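Local coordinates for protein type-iv like competence pilin ttha1218 (Thermus thermophilus, PDB 5G25) that forms the C-terminal part of a type IV-like pilin that probably serves in the competence pilus, the surface fibre linked to DNA uptake in natural transformation, at residues 19-22 with 23-27. Residues are numbered along the deposited sequence; the frame is centred on the assembly and turned at random.
Sequences FMER and LRQDP
A bend at chi2 turns the Arg22 chain along the helix, while Asp26 holds its CG opposite its own backbone N (chi1 -164°), and the two chains travel alongside one another to a salt bridge. Arg22 NH1 reaches Asp26 OD2 at 3.0 Å in a fairly straight bond of 160°, and NH2 adds a weak second bond to that same oxygen. OD2 receives NH1 through its anti lone pair at the edge of the guanidinium; with the two planes only 18° apart, the pair is nearly flat. Asp26 OD1 turns to a weak hydrogen bond with the backbone N of Gly29. The pair thus illustrates an i to i+4 ion pair near the C-terminal end of helix 11-24, where backbone bonds such as Gln25 N to Glu21 O (3.1 Å) continue the alpha-helical pattern. One turn earlier, the Phe19 ring meets Leu23 obliquely, Phe19 CE2 lying 3.8 Å from Leu23 CD1. Near Glu21, the Gln25 amide crosses the carboxylate with the planes steeply inclined to each other and Gln25 NE2 3.5 Å from Glu21 OE2. Arg24 instead sends its guanidinium to Val85 O and Thr84 OG1. Helix 11-24 is thereby tied to strand 80-87, while Met20 and Leu23 pack on Val73 of strand 70-77 and Leu23 also meets Leu33 of helix 30-33, laying this end of the pilin helix against the antiparallel sheet.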
ATOM      1  N   PHE A  19       8.231  -2.585   5.521  1.00 47.23           N
ATOM      2  CA  PHE A  19       8.091  -2.016   4.210  1.00 41.37           C
ATOM      3  C   PHE A  19       6.816  -1.227   4.121  1.00 37.57           C
ATOM      4  O   PHE A  19       6.783  -0.154   3.518  1.00 40.28           O
ATOM      5  CB  PHE A  19       8.113  -3.099   3.133  1.00 42.85           C
ATOM      6  CG  PHE A  19       8.186  -2.540   1.763  1.00 42.95           C
ATOM      7  CD1 PHE A  19       9.364  -1.951   1.312  1.00 43.13           C
ATOM      8  CD2 PHE A  19       7.083  -2.529   0.954  1.00 42.22           C
ATOM      9  CE1 PHE A  19       9.420  -1.392   0.053  1.00 47.28           C
ATOM     10  CE2 PHE A  19       7.134  -1.975  -0.310  1.00 46.22           C
ATOM     11  CZ  PHE A  19       8.300  -1.413  -0.764  1.00 49.00           C
ATOM     12  N   MET A  20       5.753  -1.749   4.717  1.00 39.57           N
ATOM     13  CA  MET A  20       4.492  -1.026   4.728  1.00 41.58           C
ATOM     14  C   MET A  20       4.608   0.322   5.449  1.00 43.82           C
ATOM     15  O   MET A  20       4.014   1.324   5.025  1.00 41.73           O
ATOM     16  CB  MET A  20       3.410  -1.865   5.380  1.00 40.15           C
ATOM     17  CG  MET A  20       2.028  -1.261   5.221  1.00 45.68           C
ATOM     18  SD  MET A  20       1.438  -1.200   3.505  1.00 53.69           S
ATOM     19  CE  MET A  20       0.917  -2.887   3.216  1.00 46.97           C
ATOM     20  N   GLU A  21       5.372   0.343   6.530  1.00 43.28           N
ATOM     21  CA  GLU A  21       5.579   1.575   7.298  1.00 49.69           C
ATOM     22  C   GLU A  21       6.391   2.520   6.434  1.00 46.29           C
ATOM     23  O   GLU A  21       6.145   3.709   6.402  1.00 40.75           O
ATOM     24  CB  GLU A  21       6.294   1.254   8.610  1.00 51.64           C
ATOM     25  CG  GLU A  21       6.675   2.444   9.488  1.00 67.93           C
ATOM     26  CD  GLU A  21       5.468   3.176  10.065  1.00 82.17           C
ATOM     27  OE1 GLU A  21       4.424   2.525  10.353  1.00 88.05           O
ATOM     28  OE2 GLU A  21       5.569   4.416  10.229  1.00 80.40           O
ATOM     29  N   ARG A  22       7.348   1.978   5.693  1.00 41.83           N
ATOM     30  CA  ARG A  22       8.108   2.802   4.766  1.00 39.90           C
ATOM     31  C   ARG A  22       7.216   3.477   3.713  1.00 40.61           C
ATOM     32  O   ARG A  22       7.441   4.636   3.340  1.00 40.52           O
ATOM     33  CB  ARG A  22       9.177   1.954   4.097  1.00 43.18           C
ATOM     34  CG  ARG A  22       9.937   2.692   3.013  1.00 40.93           C
ATOM     35  CD  ARG A  22      10.704   3.868   3.573  1.00 39.49           C
ATOM     36  NE  ARG A  22      11.469   4.538   2.524  1.00 36.40           N
ATOM     37  CZ  ARG A  22      10.950   5.348   1.606  1.00 37.03           C
ATOM     38  NH1 ARG A  22       9.659   5.623   1.618  1.00 36.83           N
ATOM     39  NH2 ARG A  22      11.728   5.892   0.659  1.00 35.42           N
ATOM     40  N   LEU A  23       6.203   2.763   3.227  1.00 38.95           N
ATOM     41  CA  LEU A  23       5.243   3.357   2.279  1.00 40.77           C
ATOM     42  C   LEU A  23       4.358   4.396   2.931  1.00 39.34           C
ATOM     43  O   LEU A  23       4.031   5.423   2.322  1.00 33.83           O
ATOM     44  CB  LEU A  23       4.352   2.302   1.639  1.00 38.55           C
ATOM     45  CG  LEU A  23       5.057   1.277   0.750  1.00 40.73           C
ATOM     46  CD1 LEU A  23       4.083   0.189   0.337  1.00 41.68           C
ATOM     47  CD2 LEU A  23       5.648   1.968  -0.471  1.00 37.96           C
ATOM     48  N   ARG A  24       3.982   4.143   4.173  1.00 42.93           N
ATOM     49  CA  ARG A  24       3.074   5.046   4.875  1.00 45.36           C
ATOM     50  C   ARG A  24       3.751   6.389   5.132  1.00 43.56           C
ATOM     51  O   ARG A  24       3.101   7.416   5.123  1.00 41.77           O
ATOM     52  CB  ARG A  24       2.570   4.437   6.183  1.00 47.67           C
ATOM     53  CG  ARG A  24       1.475   5.293   6.816  1.00 56.96           C
ATOM     54  CD  ARG A  24       1.021   4.793   8.176  1.00 53.01           C
ATOM     55  NE  ARG A  24       0.688   3.369   8.152  1.00 52.49           N
ATOM     56  CZ  ARG A  24      -0.398   2.843   7.592  1.00 56.90           C
ATOM     57  NH1 ARG A  24      -1.296   3.600   6.969  1.00 56.36           N
ATOM     58  NH2 ARG A  24      -0.585   1.531   7.641  1.00 64.16           N
ATOM     59  N   GLN A  25       5.070   6.387   5.294  1.00 40.12           N
ATOM     60  CA  GLN A  25       5.813   7.648   5.394  1.00 43.66           C
ATOM     61  C   GLN A  25       5.984   8.366   4.052  1.00 47.54           C
ATOM     62  O   GLN A  25       6.428   9.501   4.046  1.00 36.65           O
ATOM     63  CB  GLN A  25       7.207   7.385   5.962  1.00 52.52           C
ATOM     64  CG  GLN A  25       7.179   6.771   7.349  1.00 63.25           C
ATOM     65  CD  GLN A  25       8.513   6.183   7.763  1.00 75.84           C
ATOM     66  OE1 GLN A  25       9.457   6.129   6.975  1.00 75.02           O
ATOM     67  NE2 GLN A  25       8.596   5.731   9.009  1.00 85.32           N
ATOM     68  N   ASP A  26       5.651   7.729   2.918  1.00 37.69           N
ATOM     69  CA  ASP A  26       6.008   8.294   1.608  1.00 40.25           C
ATOM     70  C   ASP A  26       4.823   8.150   0.667  1.00 45.01           C
ATOM     71  O   ASP A  26       4.926   7.522  -0.384  1.00 36.43           O
ATOM     72  CB  ASP A  26       7.243   7.546   1.086  1.00 39.48           C
ATOM     73  CG  ASP A  26       7.969   8.255  -0.058  1.00 43.97           C
ATOM     74  OD1 ASP A  26       7.463   9.231  -0.638  1.00 39.94           O
ATOM     75  OD2 ASP A  26       9.091   7.807  -0.379  1.00 40.82           O
ATOM     76  N   PRO A  27       3.678   8.747   1.030  1.00 46.07           N
ATOM     77  CA  PRO A  27       2.502   8.494   0.194  1.00 48.69           C
ATOM     78  C   PRO A  27       2.673   8.946  -1.254  1.00 41.18           C
ATOM     79  O   PRO A  27       2.166   8.278  -2.141  1.00 46.26           O
ATOM     80  CB  PRO A  27       1.379   9.288   0.882  1.00 49.13           C
ATOM     81  CG  PRO A  27       1.943   9.707   2.219  1.00 54.73           C
ATOM     82  CD  PRO A  27       3.422   9.803   2.019  1.00 51.38           C
TER